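Local coordinates for protein HTPA Reductase (PDB 5U5N) that probably reduces 4-hydroxy-tetrahydrodipicolinate to tetrahydrodipicolinate with NADH or NADPH, a step on the diaminopimelate route to lysine, at residues A[140-145]-A[179-183]; A[151-157]-A[222-226]; A[214-220]-A[232-238]. All coordinates share one frame; numbering follows the deposited sequence.

Contact 1: A[140-145]-A[179-183]; sequences MEIMAK and SLRKL
A144 and S179 set the spacing between helix 131-146 and helix 171-182: their small side chains face each other, CB of A144 lying 3.8 Å from CB of S179. CB of A144 sinks still closer to the backbone of the second helix, 3.3 Å from the carbonyl O of S179, and CB of K182 walls the same hollow. Within residues 140-145, S179 settles between M140 and E141, with its OG only 3.1 Å from CA of E141. This is a fit of shape, since the angle at E141 N is too poor for a bond to that hydroxyl. The larger knob is L183, whose CD2 rests 3.7 Å from CA of A144 while both its methyls meet M143. The methionine crosses it at about a right angle: CG leaves anti to the backbone N (chi1 -166°), and bends at the next two torsions bring SD to 3.5 Å from CD2 of L183. M140, likewise bent, delivers its CE to CD2 of L180 at 4.0 Å, closing that side of the groove. At the opposite, solvent-facing rim the aliphatic parts of K145 and K182 cross each other. Their ammonium groups are near enough for repulsion, which the weak salt bridge from K145 NZ to E141 OE2, one helical turn back, would partly offset. Beyond the pair, L180 rests on Y220 and I222 of strand 215-223, L183 packs against the loop at A150 and F151, and M143 and I142 meet A139 and I142 of the second subunit.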
ATOM      1  N   MET A 140       3.297  -0.785  -3.919  1.00 33.62           N
ATOM      2  CA  MET A 140       4.347  -1.466  -3.189  1.00 34.76           C
ATOM      3  C   MET A 140       5.696  -1.203  -3.814  1.00 35.84           C
ATOM      4  O   MET A 140       6.637  -1.001  -3.082  1.00 36.53           O
ATOM      5  CB  MET A 140       4.130  -2.972  -3.116  1.00 35.73           C
ATOM      6  CG  MET A 140       3.027  -3.451  -2.240  1.00 36.07           C
ATOM      7  SD  MET A 140       3.129  -2.947  -0.532  1.00 38.10           S
ATOM      8  CE  MET A 140       4.708  -3.646  -0.056  1.00 40.14           C
ATOM      9  N   GLU A 141       5.789  -1.177  -5.141  1.00 36.30           N
ATOM     10  CA  GLU A 141       7.066  -0.930  -5.791  1.00 38.52           C
ATOM     11  C   GLU A 141       7.584   0.504  -5.667  1.00 38.35           C
ATOM     12  O   GLU A 141       8.825   0.757  -5.560  1.00 39.39           O
ATOM     13  CB  GLU A 141       6.980  -1.316  -7.278  1.00 41.19           C
ATOM     14  CG  GLU A 141       8.337  -1.332  -8.003  1.00 45.24           C
ATOM     15  CD  GLU A 141       8.290  -0.544  -9.307  1.00 48.54           C
ATOM     16  OE1 GLU A 141       7.853   0.653  -9.209  1.00 49.22           O
ATOM     17  OE2 GLU A 141       8.671  -1.087 -10.404  1.00 51.43           O
ATOM     18  N   ILE A 142       6.652   1.444  -5.736  1.00 37.17           N
ATOM     19  CA  ILE A 142       7.017   2.840  -5.540  1.00 38.43           C
ATOM     20  C   ILE A 142       7.526   3.004  -4.101  1.00 38.13           C
ATOM     21  O   ILE A 142       8.636   3.534  -3.876  1.00 39.90           O
ATOM     22  CB  ILE A 142       5.851   3.786  -5.814  1.00 38.49           C
ATOM     23  CG1 ILE A 142       5.589   3.847  -7.318  1.00 39.65           C
ATOM     24  CG2 ILE A 142       6.176   5.182  -5.312  1.00 40.51           C
ATOM     25  CD1 ILE A 142       4.197   4.341  -7.643  1.00 39.54           C
ATOM     26  N   MET A 143       6.721   2.524  -3.161  1.00 36.82           N
ATOM     27  CA  MET A 143       7.080   2.531  -1.734  1.00 37.45           C
ATOM     28  C   MET A 143       8.478   1.924  -1.513  1.00 37.74           C
ATOM     29  O   MET A 143       9.312   2.499  -0.838  1.00 38.78           O
ATOM     30  CB  MET A 143       6.023   1.755  -0.931  1.00 37.06           C
ATOM     31  CG  MET A 143       6.115   1.976   0.556  1.00 39.06           C
ATOM     32  SD  MET A 143       7.169   0.776   1.387  1.00 40.61           S
ATOM     33  CE  MET A 143       5.903  -0.501   1.604  1.00 40.54           C
ATOM     34  N   ALA A 144       8.713   0.770  -2.135  1.00 37.28           N
ATOM     35  CA  ALA A 144       9.963   0.043  -2.026  1.00 38.68           C
ATOM     36  C   ALA A 144      11.169   0.830  -2.515  1.00 39.96           C
ATOM     37  O   ALA A 144      12.222   0.814  -1.829  1.00 41.40           O
ATOM     38  CB  ALA A 144       9.876  -1.226  -2.800  1.00 39.40           C
ATOM     39  N   LYS A 145      11.023   1.558  -3.624  1.00 40.03           N
ATOM     40  CA  LYS A 145      12.113   2.385  -4.132  1.00 42.43           C
ATOM     41  C   LYS A 145      12.385   3.663  -3.301  1.00 42.81           C
ATOM     42  O   LYS A 145      13.527   4.030  -3.067  1.00 44.78           O
ATOM     43  CB  LYS A 145      11.875   2.725  -5.586  1.00 44.00           C
ATOM     44  CG  LYS A 145      12.172   1.524  -6.448  1.00 45.46           C
ATOM     45  CD  LYS A 145      11.939   1.826  -7.910  1.00 47.94           C
ATOM     46  CE  LYS A 145      12.260   0.579  -8.721  1.00 50.33           C
ATOM     47  NZ  LYS A 145      11.506   0.443 -10.005  1.00 51.94           N
ATOM     48  N   SER A 179       9.636  -6.190  -4.833  1.00 35.98           N
ATOM     49  CA  SER A 179       9.557  -4.926  -4.100  1.00 37.07           C
ATOM     50  C   SER A 179       9.964  -5.160  -2.654  1.00 35.56           C
ATOM     51  O   SER A 179      10.733  -4.390  -2.117  1.00 36.96           O
ATOM     52  CB  SER A 179       8.152  -4.303  -4.190  1.00 38.30           C
ATOM     53  OG  SER A 179       7.974  -3.862  -5.518  1.00 40.63           O
ATOM     54  N   LEU A 180       9.481  -6.236  -2.062  1.00 33.67           N
ATOM     55  CA  LEU A 180       9.780  -6.585  -0.683  1.00 33.65           C
ATOM     56  C   LEU A 180      11.280  -6.789  -0.425  1.00 34.29           C
ATOM     57  O   LEU A 180      11.762  -6.460   0.671  1.00 34.99           O
ATOM     58  CB  LEU A 180       8.967  -7.791  -0.236  1.00 33.22           C
ATOM     59  CG  LEU A 180       7.459  -7.501  -0.081  1.00 34.03           C
ATOM     60  CD1 LEU A 180       6.638  -8.790   0.050  1.00 34.26           C
ATOM     61  CD2 LEU A 180       7.205  -6.561   1.124  1.00 35.82           C
ATOM     62  N   ARG A 181      12.020  -7.256  -1.452  1.00 34.28           N
ATOM     63  CA  ARG A 181      13.471  -7.323  -1.406  1.00 35.71           C
ATOM     64  C   ARG A 181      14.125  -5.957  -1.352  1.00 37.37           C
ATOM     65  O   ARG A 181      15.139  -5.798  -0.671  1.00 38.74           O
ATOM     66  CB  ARG A 181      14.060  -8.083  -2.610  1.00 36.79           C
ATOM     67  CG  ARG A 181      13.812  -9.563  -2.536  1.00 36.70           C
ATOM     68  CD  ARG A 181      14.707 -10.372  -3.477  1.00 39.48           C
ATOM     69  NE  ARG A 181      14.114 -11.706  -3.574  1.00 39.74           N
ATOM     70  CZ  ARG A 181      13.385 -12.162  -4.585  1.00 39.50           C
ATOM     71  NH1 ARG A 181      13.174 -11.413  -5.683  1.00 39.18           N
ATOM     72  NH2 ARG A 181      12.883 -13.396  -4.494  1.00 40.38           N
ATOM     73  N   LYS A 182      13.590  -4.983  -2.073  1.00 37.97           N
ATOM     74  CA  LYS A 182      14.123  -3.638  -1.998  1.00 40.65           C
ATOM     75  C   LYS A 182      13.877  -2.999  -0.623  1.00 40.74           C
ATOM     76  O   LYS A 182      14.596  -2.100  -0.245  1.00 43.02           O
ATOM     77  CB  LYS A 182      13.548  -2.765  -3.096  1.00 42.80           C
ATOM     78  CG  LYS A 182      13.965  -3.234  -4.457  1.00 44.19           C
ATOM     79  CD  LYS A 182      13.795  -2.146  -5.496  1.00 48.42           C
ATOM     80  CE  LYS A 182      14.082  -2.721  -6.890  1.00 50.25           C
ATOM     81  NZ  LYS A 182      14.620  -1.716  -7.855  1.00 56.32           N
ATOM     82  N   LEU A 183      12.856  -3.479   0.084  1.00 38.90           N
ATOM     83  CA  LEU A 183      12.562  -3.069   1.450  1.00 39.83           C
ATOM     84  C   LEU A 183      13.417  -3.814   2.497  1.00 39.94           C
ATOM     85  O   LEU A 183      13.277  -3.579   3.734  1.00 41.18           O
ATOM     86  CB  LEU A 183      11.063  -3.232   1.713  1.00 39.20           C
ATOM     87  CG  LEU A 183      10.165  -2.238   0.966  1.00 40.84           C
ATOM     88  CD1 LEU A 183       8.721  -2.744   0.912  1.00 40.17           C
ATOM     89  CD2 LEU A 183      10.237  -0.857   1.595  1.00 44.54           C
TER

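Contact 2: A[151-157]-A[222-226]; sequences FSGYTLQ and IISPD
Y154 lies with one ring face on the backbone of S224, whose CA stands 3.5 Å from the ring centroid and only 8° off the ring normal, a CH-pi contact almost dead centre. The opposite face is met near its rim by CD2 of F151, whose own ring turns an edge toward Y154. The tyrosine is thus held between a backbone CH and a phenyl edge, which probably limits how far it can tip. I222 fills the angle between the two aromatics: its CG2, anti to the backbone N, lies 3.8 Å from CD2 of F151 and equally near CD2 of Y154. The P225 side chain runs at about a right angle to that of Y154, its CD near CD1 of the ring, while its CG sits 3.3 Å from the carbonyl O of G153. G153 belongs to a type II beta turn from F151 to Y154, closed by Y154 N to F151 O; at its positive phi of 97° any CB would collide with the carbonyl O of the residue before it. Past the turn the chains become antiparallel strands, and T155 with I223 is a hydrogen-bonded pair, T155 N reaching I223 O at 2.7 Å and I223 N returning to T155 O. Beside it, L156 and I222 share one face, whereas I223 lies on the other, with its CD1 3.4 Å from NE2 of Q157. S224 OG donates to D226 OD1 at 2.7 Å, bracing the bend beyond the strand. The contact forms one end of the sheet: L180 of helix 171-182 packs on L156, F231 of strand 229-238 meets F151 edge-to-face, and Q132 of the second subunit packs on F151 and Y154.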
ATOM      1  N   PHE A 151      12.290  -2.394   5.999  1.00 37.62           N
ATOM      2  CA  PHE A 151      11.986  -3.577   6.802  1.00 37.41           C
ATOM      3  C   PHE A 151      13.218  -4.477   6.997  1.00 38.52           C
ATOM      4  O   PHE A 151      13.106  -5.667   7.319  1.00 38.52           O
ATOM      5  CB  PHE A 151      10.848  -4.345   6.152  1.00 36.79           C
ATOM      6  CG  PHE A 151       9.535  -3.617   6.167  1.00 35.82           C
ATOM      7  CD1 PHE A 151       9.263  -2.603   5.259  1.00 35.64           C
ATOM      8  CD2 PHE A 151       8.561  -3.960   7.085  1.00 35.48           C
ATOM      9  CE1 PHE A 151       8.059  -1.935   5.291  1.00 35.05           C
ATOM     10  CE2 PHE A 151       7.340  -3.327   7.097  1.00 34.75           C
ATOM     11  CZ  PHE A 151       7.092  -2.306   6.208  1.00 34.59           C
ATOM     12  N   SER A 152      14.405  -3.903   6.839  1.00 39.42           N
ATOM     13  CA  SER A 152      15.658  -4.638   7.012  1.00 41.11           C
ATOM     14  C   SER A 152      15.645  -5.352   8.370  1.00 41.87           C
ATOM     15  O   SER A 152      15.296  -4.757   9.377  1.00 41.66           O
ATOM     16  CB  SER A 152      16.819  -3.653   6.981  1.00 42.14           C
ATOM     17  OG  SER A 152      18.030  -4.307   6.884  1.00 43.81           O
ATOM     18  N   GLY A 153      15.932  -6.650   8.374  1.00 43.05           N
ATOM     19  CA  GLY A 153      15.874  -7.472   9.596  1.00 44.31           C
ATOM     20  C   GLY A 153      14.585  -8.258   9.772  1.00 43.76           C
ATOM     21  O   GLY A 153      14.561  -9.243  10.502  1.00 44.81           O
ATOM     22  N   TYR A 154      13.500  -7.823   9.130  1.00 42.53           N
ATOM     23  CA  TYR A 154      12.193  -8.478   9.261  1.00 41.72           C
ATOM     24  C   TYR A 154      12.213  -9.801   8.526  1.00 42.21           C
ATOM     25  O   TYR A 154      13.069 -10.013   7.680  1.00 42.57           O
ATOM     26  CB  TYR A 154      11.059  -7.600   8.721  1.00 39.91           C
ATOM     27  CG  TYR A 154      10.589  -6.522   9.680  1.00 39.56           C
ATOM     28  CD1 TYR A 154      11.487  -5.642  10.293  1.00 40.59           C
ATOM     29  CD2 TYR A 154       9.225  -6.374   9.978  1.00 38.95           C
ATOM     30  CE1 TYR A 154      11.032  -4.643  11.190  1.00 40.70           C
ATOM     31  CE2 TYR A 154       8.776  -5.397  10.857  1.00 39.24           C
ATOM     32  CZ  TYR A 154       9.682  -4.529  11.457  1.00 40.10           C
ATOM     33  OH  TYR A 154       9.224  -3.557  12.342  1.00 41.39           O
ATOM     34  N   THR A 155      11.285 -10.685   8.886  1.00 42.40           N
ATOM     35  CA  THR A 155      11.078 -11.951   8.215  1.00 43.05           C
ATOM     36  C   THR A 155       9.857 -11.842   7.302  1.00 41.40           C
ATOM     37  O   THR A 155       8.853 -11.214   7.678  1.00 40.33           O
ATOM     38  CB  THR A 155      10.850 -13.080   9.241  1.00 44.68           C
ATOM     39  OG1 THR A 155      12.061 -13.317   9.926  1.00 46.76           O
ATOM     40  CG2 THR A 155      10.488 -14.416   8.548  1.00 45.25           C
ATOM     41  N   LEU A 156       9.939 -12.490   6.137  1.00 40.94           N
ATOM     42  CA  LEU A 156       8.852 -12.552   5.174  1.00 39.61           C
ATOM     43  C   LEU A 156       8.378 -13.985   4.963  1.00 40.57           C
ATOM     44  O   LEU A 156       9.191 -14.898   4.718  1.00 41.75           O
ATOM     45  CB  LEU A 156       9.300 -11.985   3.819  1.00 39.21           C
ATOM     46  CG  LEU A 156       8.304 -12.033   2.651  1.00 38.42           C
ATOM     47  CD1 LEU A 156       7.036 -11.246   2.977  1.00 36.86           C
ATOM     48  CD2 LEU A 156       8.960 -11.508   1.391  1.00 38.76           C
ATOM     49  N   GLN A 157       7.054 -14.176   5.022  1.00 39.82           N
ATOM     50  CA  GLN A 157       6.414 -15.384   4.512  1.00 40.34           C
ATOM     51  C   GLN A 157       5.410 -14.948   3.470  1.00 39.28           C
ATOM     52  O   GLN A 157       4.719 -13.924   3.632  1.00 38.25           O
ATOM     53  CB  GLN A 157       5.654 -16.128   5.582  1.00 41.38           C
ATOM     54  CG  GLN A 157       6.476 -16.606   6.759  1.00 43.44           C
ATOM     55  CD  GLN A 157       5.628 -16.684   8.013  1.00 44.04           C
ATOM     56  OE1 GLN A 157       5.314 -17.769   8.478  1.00 46.01           O
ATOM     57  NE2 GLN A 157       5.191 -15.531   8.517  1.00 43.46           N
ATOM     58  N   ILE A 222       4.903 -10.060   7.213  1.00 36.75           N
ATOM     59  CA  ILE A 222       6.182  -9.432   7.484  1.00 37.45           C
ATOM     60  C   ILE A 222       6.279  -9.214   9.002  1.00 37.98           C
ATOM     61  O   ILE A 222       5.449  -8.489   9.581  1.00 37.21           O
ATOM     62  CB  ILE A 222       6.322  -8.086   6.742  1.00 36.99           C
ATOM     63  CG1 ILE A 222       5.806  -8.152   5.299  1.00 36.13           C
ATOM     64  CG2 ILE A 222       7.774  -7.663   6.697  1.00 38.40           C
ATOM     65  CD1 ILE A 222       5.847  -6.818   4.567  1.00 35.66           C
ATOM     66  N   ILE A 223       7.280  -9.842   9.634  1.00 39.13           N
ATOM     67  CA  ILE A 223       7.396  -9.894  11.082  1.00 39.83           C
ATOM     68  C   ILE A 223       8.773  -9.379  11.539  1.00 40.92           C
ATOM     69  O   ILE A 223       9.792  -9.741  10.967  1.00 41.63           O
ATOM     70  CB  ILE A 223       7.200 -11.337  11.596  1.00 40.66           C
ATOM     71  CG1 ILE A 223       5.856 -11.901  11.156  1.00 39.82           C
ATOM     72  CG2 ILE A 223       7.277 -11.390  13.133  1.00 41.48           C
ATOM     73  CD1 ILE A 223       5.840 -13.424  11.121  1.00 40.94           C
ATOM     74  N   SER A 224       8.783  -8.541  12.581  1.00 40.99           N
ATOM     75  CA  SER A 224      10.037  -7.972  13.110  1.00 42.41           C
ATOM     76  C   SER A 224      10.934  -9.034  13.764  1.00 43.87           C
ATOM     77  O   SER A 224      10.425 -10.071  14.186  1.00 43.61           O
ATOM     78  CB  SER A 224       9.734  -6.903  14.152  1.00 42.65           C
ATOM     79  OG  SER A 224       8.999  -7.486  15.219  1.00 42.51           O
ATOM     80  N   PRO A 225      12.263  -8.767  13.889  1.00 45.57           N
ATOM     81  CA  PRO A 225      13.183  -9.696  14.560  1.00 47.33           C
ATOM     82  C   PRO A 225      12.736 -10.170  15.922  1.00 47.59           C
ATOM     83  O   PRO A 225      12.980 -11.306  16.276  1.00 48.38           O
ATOM     84  CB  PRO A 225      14.457  -8.866  14.733  1.00 49.03           C
ATOM     85  CG  PRO A 225      14.455  -7.975  13.554  1.00 48.38           C
ATOM     86  CD  PRO A 225      13.009  -7.628  13.312  1.00 46.17           C
ATOM     87  N   ASP A 226      12.096  -9.308  16.687  1.00 47.17           N
ATOM     88  CA  ASP A 226      11.660  -9.703  18.031  1.00 47.69           C
ATOM     89  C   ASP A 226      10.241 -10.294  18.045  1.00 46.49           C
ATOM     90  O   ASP A 226       9.743 -10.698  19.081  1.00 46.83           O
ATOM     91  CB  ASP A 226      11.812  -8.532  19.006  1.00 48.38           C
ATOM     92  CG  ASP A 226      10.864  -7.329  18.707  1.00 47.14           C
ATOM     93  OD1 ASP A 226      10.075  -7.306  17.689  1.00 45.47           O
ATOM     94  OD2 ASP A 226      10.947  -6.371  19.515  1.00 47.89           O
TER

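Contact 3: A[214-220]-A[232-238]; sequences GHAFHTY and EFKHNVC
A216 with V237, H218 with H235 and Y220 with F233 each exchange two backbone hydrogen bonds, joining strand segments whose axes come within 4.5 Å, their N-to-C directions 171° apart, close to exactly antiparallel. They are the arms of a beta hairpin in the mixed sheet of the DapB C-terminal domain, and residues 232-236 pair antiparallel with a strand of the second subunit, so the sheet runs on across the dimer interface. On the face carrying F217, N236 lies flat over the phenyl ring: ring and amide planes differ by 10°, and CB stands 3.5 Å above the ring centroid. C238 comes instead at the ring edge, SG lying 3.7 Å from CZ of F217. An exchange of F217 for alanine is likely to open a gap beneath the N236 amide, leaving it freer to turn, and to strip the C238 sulfur of its aromatic edge. Farther along, T219 and K234 run side by side, with OG1 of T219 3.6 Å from CE of K234.

The other face holds an aromatic cluster of H218, H235 and Y220. With CG of H235 placed between its backbone N and carbonyl carbon, the imidazole leans across toward the neighbouring strand and receives CB of H218 over its face, 3.9 Å from the centroid. The two imidazole planes are 25° apart and so offset that the rings hardly overlap, and NE2 of H218 is held by S170. A water gives a hydrogen bond to A216 O at 2.7 Å and also binds H235 ND1, with a weak third bond from H218 ND1. The far nitrogen of the same imidazole, H235 NE2, meets the hydroxyl OH of Y220 in a 3.1 Å hydrogen bond.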
ATOM      1  N   GLY A 214     -11.134 -21.459 -10.006  1.00 50.11           N
ATOM      2  CA  GLY A 214     -10.883 -20.117 -10.536  1.00 46.77           C
ATOM      3  C   GLY A 214     -10.723 -19.094  -9.408  1.00 44.38           C
ATOM      4  O   GLY A 214     -11.688 -18.471  -8.961  1.00 43.75           O
ATOM      5  N   HIS A 215      -9.499 -18.959  -8.902  1.00 43.09           N
ATOM      6  CA  HIS A 215      -9.204 -17.993  -7.848  1.00 40.71           C
ATOM      7  C   HIS A 215      -7.733 -17.639  -7.807  1.00 39.48           C
ATOM      8  O   HIS A 215      -6.901 -18.357  -8.335  1.00 40.12           O
ATOM      9  CB  HIS A 215      -9.694 -18.510  -6.481  1.00 41.79           C
ATOM     10  CG  HIS A 215      -8.891 -19.647  -5.921  1.00 43.40           C
ATOM     11  ND1 HIS A 215      -9.196 -20.971  -6.164  1.00 45.91           N
ATOM     12  CD2 HIS A 215      -7.780 -19.651  -5.150  1.00 42.89           C
ATOM     13  CE1 HIS A 215      -8.309 -21.737  -5.554  1.00 47.13           C
ATOM     14  NE2 HIS A 215      -7.444 -20.962  -4.931  1.00 45.21           N
ATOM     15  N   ALA A 216      -7.429 -16.521  -7.133  1.00 37.62           N
ATOM     16  CA  ALA A 216      -6.053 -16.086  -6.896  1.00 36.58           C
ATOM     17  C   ALA A 216      -5.944 -15.326  -5.563  1.00 35.51           C
ATOM     18  O   ALA A 216      -6.247 -14.114  -5.463  1.00 34.22           O
ATOM     19  CB  ALA A 216      -5.538 -15.258  -8.054  1.00 35.40           C
ATOM     20  N   PHE A 217      -5.572 -16.077  -4.526  1.00 36.21           N
ATOM     21  CA  PHE A 217      -5.477 -15.578  -3.159  1.00 35.54           C
ATOM     22  C   PHE A 217      -4.009 -15.494  -2.829  1.00 35.39           C
ATOM     23  O   PHE A 217      -3.272 -16.488  -3.005  1.00 36.73           O
ATOM     24  CB  PHE A 217      -6.171 -16.529  -2.180  1.00 37.02           C
ATOM     25  CG  PHE A 217      -7.696 -16.377  -2.110  1.00 37.20           C
ATOM     26  CD1 PHE A 217      -8.483 -16.166  -3.267  1.00 36.93           C
ATOM     27  CD2 PHE A 217      -8.361 -16.530  -0.890  1.00 37.90           C
ATOM     28  CE1 PHE A 217      -9.865 -16.063  -3.182  1.00 37.37           C
ATOM     29  CE2 PHE A 217      -9.733 -16.425  -0.809  1.00 38.40           C
ATOM     30  CZ  PHE A 217     -10.488 -16.191  -1.954  1.00 38.20           C
ATOM     31  N   HIS A 218      -3.576 -14.314  -2.383  1.00 34.02           N
ATOM     32  CA  HIS A 218      -2.217 -14.057  -1.923  1.00 33.95           C
ATOM     33  C   HIS A 218      -2.218 -13.465  -0.484  1.00 33.68           C
ATOM     34  O   HIS A 218      -3.076 -12.654  -0.150  1.00 32.60           O
ATOM     35  CB  HIS A 218      -1.551 -13.032  -2.831  1.00 32.99           C
ATOM     36  CG  HIS A 218      -1.569 -13.387  -4.285  1.00 33.20           C
ATOM     37  ND1 HIS A 218      -2.686 -13.234  -5.067  1.00 32.83           N
ATOM     38  CD2 HIS A 218      -0.603 -13.883  -5.093  1.00 33.98           C
ATOM     39  CE1 HIS A 218      -2.410 -13.631  -6.298  1.00 33.35           C
ATOM     40  NE2 HIS A 218      -1.151 -14.031  -6.340  1.00 34.00           N
ATOM     41  N   THR A 219      -1.250 -13.897   0.318  1.00 34.50           N
ATOM     42  CA  THR A 219      -1.012 -13.431   1.681  1.00 34.62           C
ATOM     43  C   THR A 219       0.490 -13.196   1.847  1.00 34.88           C
ATOM     44  O   THR A 219       1.296 -14.112   1.600  1.00 35.88           O
ATOM     45  CB  THR A 219      -1.438 -14.485   2.721  1.00 35.97           C
ATOM     46  OG1 THR A 219      -2.840 -14.744   2.606  1.00 36.24           O
ATOM     47  CG2 THR A 219      -1.162 -13.994   4.154  1.00 36.02           C
ATOM     48  N   TYR A 220       0.865 -11.988   2.260  1.00 34.15           N
ATOM     49  CA  TYR A 220       2.235 -11.609   2.554  1.00 34.67           C
ATOM     50  C   TYR A 220       2.302 -11.237   4.048  1.00 34.97           C
ATOM     51  O   TYR A 220       1.533 -10.361   4.507  1.00 34.42           O
ATOM     52  CB  TYR A 220       2.660 -10.409   1.708  1.00 34.05           C
ATOM     53  CG  TYR A 220       2.329 -10.512   0.236  1.00 33.85           C
ATOM     54  CD1 TYR A 220       1.068 -10.193  -0.248  1.00 33.01           C
ATOM     55  CD2 TYR A 220       3.290 -10.944  -0.686  1.00 34.72           C
ATOM     56  CE1 TYR A 220       0.769 -10.303  -1.606  1.00 32.85           C
ATOM     57  CE2 TYR A 220       2.991 -11.061  -2.048  1.00 34.45           C
ATOM     58  CZ  TYR A 220       1.736 -10.735  -2.486  1.00 33.49           C
ATOM     59  OH  TYR A 220       1.445 -10.845  -3.810  1.00 33.68           O
ATOM     60  N   GLU A 232       0.451  -7.749   7.647  1.00 35.26           N
ATOM     61  CA  GLU A 232      -0.147  -8.725   6.766  1.00 35.36           C
ATOM     62  C   GLU A 232      -0.900  -7.996   5.646  1.00 34.47           C
ATOM     63  O   GLU A 232      -1.692  -7.088   5.924  1.00 33.90           O
ATOM     64  CB  GLU A 232      -1.026  -9.685   7.546  1.00 36.32           C
ATOM     65  CG  GLU A 232      -1.653 -10.796   6.685  1.00 37.01           C
ATOM     66  CD  GLU A 232      -2.589 -11.685   7.469  1.00 38.47           C
ATOM     67  OE1 GLU A 232      -3.696 -11.214   7.856  1.00 39.22           O
ATOM     68  OE2 GLU A 232      -2.170 -12.826   7.773  1.00 39.95           O
ATOM     69  N   PHE A 233      -0.627  -8.392   4.394  1.00 34.14           N
ATOM     70  CA  PHE A 233      -1.327  -7.868   3.244  1.00 33.38           C
ATOM     71  C   PHE A 233      -1.906  -9.045   2.465  1.00 33.11           C
ATOM     72  O   PHE A 233      -1.204 -10.034   2.235  1.00 33.24           O
ATOM     73  CB  PHE A 233      -0.438  -7.062   2.300  1.00 33.77           C
ATOM     74  CG  PHE A 233       0.415  -6.060   2.966  1.00 34.97           C
ATOM     75  CD1 PHE A 233      -0.120  -5.086   3.788  1.00 35.53           C
ATOM     76  CD2 PHE A 233       1.776  -6.071   2.763  1.00 36.07           C
ATOM     77  CE1 PHE A 233       0.700  -4.186   4.442  1.00 36.58           C
ATOM     78  CE2 PHE A 233       2.602  -5.182   3.418  1.00 36.94           C
ATOM     79  CZ  PHE A 233       2.071  -4.233   4.251  1.00 37.20           C
ATOM     80  N   LYS A 234      -3.183  -8.927   2.103  1.00 32.43           N
ATOM     81  CA  LYS A 234      -3.887  -9.900   1.300  1.00 32.63           C
ATOM     82  C   LYS A 234      -4.569  -9.252   0.114  1.00 31.63           C
ATOM     83  O   LYS A 234      -5.152  -8.162   0.249  1.00 31.36           O
ATOM     84  CB  LYS A 234      -4.997 -10.568   2.083  1.00 33.66           C
ATOM     85  CG  LYS A 234      -4.534 -11.529   3.125  1.00 34.94           C
ATOM     86  CD  LYS A 234      -5.716 -12.226   3.767  1.00 36.20           C
ATOM     87  CE  LYS A 234      -5.181 -13.193   4.798  1.00 37.65           C
ATOM     88  NZ  LYS A 234      -6.290 -13.664   5.675  1.00 39.10           N
ATOM     89  N   HIS A 235      -4.548  -9.962  -1.010  1.00 31.18           N
ATOM     90  CA  HIS A 235      -5.412  -9.654  -2.123  1.00 30.45           C
ATOM     91  C   HIS A 235      -5.934 -10.967  -2.709  1.00 31.10           C
ATOM     92  O   HIS A 235      -5.163 -11.833  -3.083  1.00 31.36           O
ATOM     93  CB  HIS A 235      -4.749  -8.704  -3.123  1.00 29.58           C
ATOM     94  CG  HIS A 235      -3.455  -9.190  -3.701  1.00 29.79           C
ATOM     95  ND1 HIS A 235      -3.394  -9.925  -4.860  1.00 29.87           N
ATOM     96  CD2 HIS A 235      -2.172  -8.938  -3.346  1.00 29.90           C
ATOM     97  CE1 HIS A 235      -2.130 -10.187  -5.148  1.00 30.40           C
ATOM     98  NE2 HIS A 235      -1.363  -9.593  -4.243  1.00 30.41           N
ATOM     99  N   ASN A 236      -7.258 -11.121  -2.651  1.00 31.38           N
ATOM    100  CA  ASN A 236      -7.963 -12.354  -2.903  1.00 32.67           C
ATOM    101  C   ASN A 236      -8.994 -12.114  -4.003  1.00 32.66           C
ATOM    102  O   ASN A 236      -9.888 -11.284  -3.824  1.00 32.35           O
ATOM    103  CB  ASN A 236      -8.673 -12.806  -1.631  1.00 33.68           C
ATOM    104  CG  ASN A 236      -7.724 -13.285  -0.559  1.00 34.09           C
ATOM    105  OD1 ASN A 236      -6.512 -13.465  -0.780  1.00 33.99           O
ATOM    106  ND2 ASN A 236      -8.283 -13.538   0.608  1.00 34.84           N
ATOM    107  N   VAL A 237      -8.863 -12.835  -5.128  1.00 33.10           N
ATOM    108  CA  VAL A 237      -9.776 -12.738  -6.245  1.00 33.18           C
ATOM    109  C   VAL A 237     -10.500 -14.062  -6.464  1.00 34.92           C
ATOM    110  O   VAL A 237      -9.842 -15.109  -6.507  1.00 35.80           O
ATOM    111  CB  VAL A 237      -9.024 -12.386  -7.537  1.00 32.53           C
ATOM    112  CG1 VAL A 237      -9.940 -12.496  -8.774  1.00 32.93           C
ATOM    113  CG2 VAL A 237      -8.474 -10.973  -7.415  1.00 31.16           C
ATOM    114  N   CYS A 238     -11.830 -13.995  -6.597  1.00 35.39           N
ATOM    115  CA  CYS A 238     -12.666 -15.131  -6.852  1.00 37.56           C
ATOM    116  C   CYS A 238     -13.221 -14.959  -8.280  1.00 37.79           C
ATOM    117  O   CYS A 238     -13.855 -13.941  -8.563  1.00 36.88           O
ATOM    118  CB  CYS A 238     -13.836 -15.204  -5.861  1.00 38.65           C
ATOM    119  SG  CYS A 238     -13.447 -15.752  -4.172  1.00 39.28           S
TER
HETATM  120  O   HOH W   1      -4.875 -11.860  -6.109  1.00 36.16           O

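In the fold
Contacts 1 and 2 have centres about 14 Å apart and meet directly: L183 O is 2.7 Å from F151 N, a probable hydrogen bond that would tie the end of helix 171-182 to the turn ahead of strand 155-162. L180 carries the helix onto the sheet, its CD2 3.7 Å from CD1 of I222 in contact 2 and its CD1 4.0 Å from CD2 of Y220 in contact 3. Contacts 2 and 3 share strand 215-223. All three also touch the second subunit. Toward the cofactor, only contact 3 comes near: the side chain of V237 is about 9 Å from the bound NAD, whereas contacts 1 and 2 lie away from the NAD-binding residues.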